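Local coordinates for protein-arginine-phosphatase (Bacillus subtilis subsp. subtilis, PDB 4KK3) that removes phosphate from phosphoarginine residues of many proteins, counteracting the arginine kinase McsB and restoring DNA binding by the repressor CtsR, at residues Ser23-Arg27 with Glu28-Val32. Numbering follows the deposited sequence.
Sequences SIAER and EGLNV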
ATOM      1  N   SER A  23      -3.144  10.663   4.207  1.00 26.76           N
ATOM      2  CA  SER A  23      -3.209  12.107   3.998  1.00 24.48           C
ATOM      3  C   SER A  23      -4.339  12.492   3.053  1.00 27.13           C
ATOM      4  O   SER A  23      -5.137  13.385   3.354  1.00 25.62           O
ATOM      5  CB  SER A  23      -1.883  12.622   3.437  1.00 28.81           C
ATOM      6  OG  SER A  23      -1.931  14.030   3.274  1.00 33.70           O
ATOM      7  N   ILE A  24      -4.382  11.815   1.906  1.00 25.35           N
ATOM      8  CA  ILE A  24      -5.406  12.016   0.884  1.00 26.13           C
ATOM      9  C   ILE A  24      -6.797  11.754   1.451  1.00 25.86           C
ATOM     10  O   ILE A  24      -7.723  12.549   1.250  1.00 29.71           O
ATOM     11  CB  ILE A  24      -5.165  11.056  -0.315  1.00 19.41           C
ATOM     12  CG1 ILE A  24      -4.017  11.551  -1.185  1.00 18.95           C
ATOM     13  CG2 ILE A  24      -6.420  10.932  -1.165  1.00 26.29           C
ATOM     14  CD1 ILE A  24      -3.475  10.474  -2.115  1.00 23.32           C
ATOM     15  N   ALA A  25      -6.932  10.643   2.176  1.00 22.57           N
ATOM     16  CA  ALA A  25      -8.214  10.234   2.748  1.00 27.57           C
ATOM     17  C   ALA A  25      -8.758  11.270   3.714  1.00 32.35           C
ATOM     18  O   ALA A  25      -9.952  11.568   3.707  1.00 31.76           O
ATOM     19  CB  ALA A  25      -8.092   8.882   3.446  1.00 31.50           C
ATOM     20  N   GLU A  26      -7.887  11.823   4.551  1.00 32.12           N
ATOM     21  CA  GLU A  26      -8.361  12.802   5.525  1.00 38.69           C
ATOM     22  C   GLU A  26      -8.777  14.118   4.865  1.00 41.22           C
ATOM     23  O   GLU A  26      -9.667  14.806   5.359  1.00 40.34           O
ATOM     24  CB  GLU A  26      -7.350  13.018   6.657  1.00 48.76           C
ATOM     25  CG  GLU A  26      -6.156  13.883   6.310  1.00 57.57           C
ATOM     26  CD  GLU A  26      -5.270  14.147   7.515  1.00 63.55           C
ATOM     27  OE1 GLU A  26      -5.581  13.624   8.608  1.00 65.36           O
ATOM     28  OE2 GLU A  26      -4.264  14.875   7.369  1.00 63.73           O
ATOM     29  N   ARG A  27      -8.157  14.458   3.738  1.00 39.16           N
ATOM     30  CA  ARG A  27      -8.539  15.670   3.010  1.00 40.16           C
ATOM     31  C   ARG A  27      -9.875  15.466   2.303  1.00 41.11           C
ATOM     32  O   ARG A  27     -10.736  16.347   2.301  1.00 41.47           O
ATOM     33  CB  ARG A  27      -7.477  16.048   1.980  1.00 43.33           C
ATOM     34  CG  ARG A  27      -6.080  16.237   2.543  1.00 52.18           C
ATOM     35  CD  ARG A  27      -5.859  17.629   3.092  1.00 59.08           C
ATOM     36  NE  ARG A  27      -4.455  18.022   2.983  1.00 66.01           N
ATOM     37  CZ  ARG A  27      -3.551  17.876   3.948  1.00 69.77           C
ATOM     38  NH1 ARG A  27      -3.895  17.348   5.115  1.00 71.66           N
ATOM     39  NH2 ARG A  27      -2.301  18.263   3.746  1.00 70.29           N
ATOM     40  N   GLU A  28     -10.034  14.292   1.701  1.00 40.39           N
ATOM     41  CA  GLU A  28     -11.240  13.933   0.961  1.00 45.45           C
ATOM     42  C   GLU A  28     -12.397  13.653   1.920  1.00 45.64           C
ATOM     43  O   GLU A  28     -13.552  13.537   1.508  1.00 46.20           O
ATOM     44  CB  GLU A  28     -10.958  12.706   0.083  1.00 45.57           C
ATOM     45  CG  GLU A  28     -12.085  12.289  -0.858  1.00 59.64           C
ATOM     46  CD  GLU A  28     -12.353  13.302  -1.956  1.00 69.97           C
ATOM     47  OE1 GLU A  28     -11.417  14.046  -2.325  1.00 72.50           O
ATOM     48  OE2 GLU A  28     -13.502  13.353  -2.450  1.00 72.30           O
ATOM     49  N   GLY A  29     -12.084  13.553   3.205  1.00 44.65           N
ATOM     50  CA  GLY A  29     -13.099  13.297   4.208  1.00 42.80           C
ATOM     51  C   GLY A  29     -13.490  11.837   4.245  1.00 44.38           C
ATOM     52  O   GLY A  29     -14.595  11.488   4.657  1.00 47.91           O
ATOM     53  N   LEU A  30     -12.577  10.977   3.801  1.00 36.78           N
ATOM     54  CA  LEU A  30     -12.822   9.542   3.791  1.00 44.38           C
ATOM     55  C   LEU A  30     -12.745   8.946   5.183  1.00 48.08           C
ATOM     56  O   LEU A  30     -11.825   9.239   5.944  1.00 51.18           O
ATOM     57  CB  LEU A  30     -11.801   8.837   2.900  1.00 45.34           C
ATOM     58  CG  LEU A  30     -12.114   8.749   1.415  1.00 46.68           C
ATOM     59  CD1 LEU A  30     -10.996   8.006   0.712  1.00 41.53           C
ATOM     60  CD2 LEU A  30     -13.426   8.034   1.228  1.00 51.77           C
ATOM     61  N   ASN A  31     -13.705   8.089   5.506  1.00 45.70           N
ATOM     62  CA  ASN A  31     -13.680   7.382   6.776  1.00 50.43           C
ATOM     63  C   ASN A  31     -13.203   5.954   6.571  1.00 46.32           C
ATOM     64  O   ASN A  31     -14.001   5.027   6.436  1.00 48.61           O
ATOM     65  CB  ASN A  31     -15.054   7.423   7.453  1.00 61.29           C
ATOM     66  CG  ASN A  31     -15.380   8.795   8.021  1.00 72.08           C
ATOM     67  OD1 ASN A  31     -14.479   9.556   8.382  1.00 75.02           O
ATOM     68  ND2 ASN A  31     -16.669   9.115   8.108  1.00 75.14           N
ATOM     69  N   VAL A  32     -11.886   5.793   6.511  1.00 39.49           N
ATOM     70  CA  VAL A  32     -11.284   4.482   6.318  1.00 38.01           C
ATOM     71  C   VAL A  32     -10.155   4.269   7.310  1.00 35.40           C
ATOM     72  O   VAL A  32      -9.573   5.228   7.822  1.00 35.00           O
ATOM     73  CB  VAL A  32     -10.728   4.314   4.887  1.00 39.89           C
ATOM     74  CG1 VAL A  32     -11.847   4.391   3.868  1.00 48.42           C
ATOM     75  CG2 VAL A  32      -9.673   5.363   4.594  1.00 36.79           C
TER
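The positive phi of G29 (79°) turns the chain back on the last turn of the helix and brings the side chains of A25 and L30 together, CB of L30 lying 3.7 Å from CB of A25. With CG of L30 set anti to its own carbonyl carbon (chi1 -86°) and chi2 extended, the CD1 branch of L30 then reaches to 4.1 Å from CB of A25. The hydrogen-bond pattern changes at the same point. E28 N still makes a regular helical bond to I24 O, fairly straight at 2.9 Å, whereas L30 N reaches back five residues, the 6→1 bond, to A25 O at 2.7 Å, with an N-H...O angle of 149° and the donor tilted out of the carbonyl plane. Together with the weak bond from G29 N to E26 O (3.5 Å), this is a Schellman motif, complete with the apolar contact between A25 and L30 that commonly accompanies it. Here it ends helix 13-28 and directs the chain toward strand 33-38, within a beta-alpha-beta crossover of the parallel sheet. V32 extends the apolar patch, its CG2 branch 4.0 Å from A25 CB, while F21 touches both L30 and V32. The bend of E28 at chi2 carries its carboxylate off to two lysines, with OE1 in a salt bridge to K143 and OE2 in one to K146.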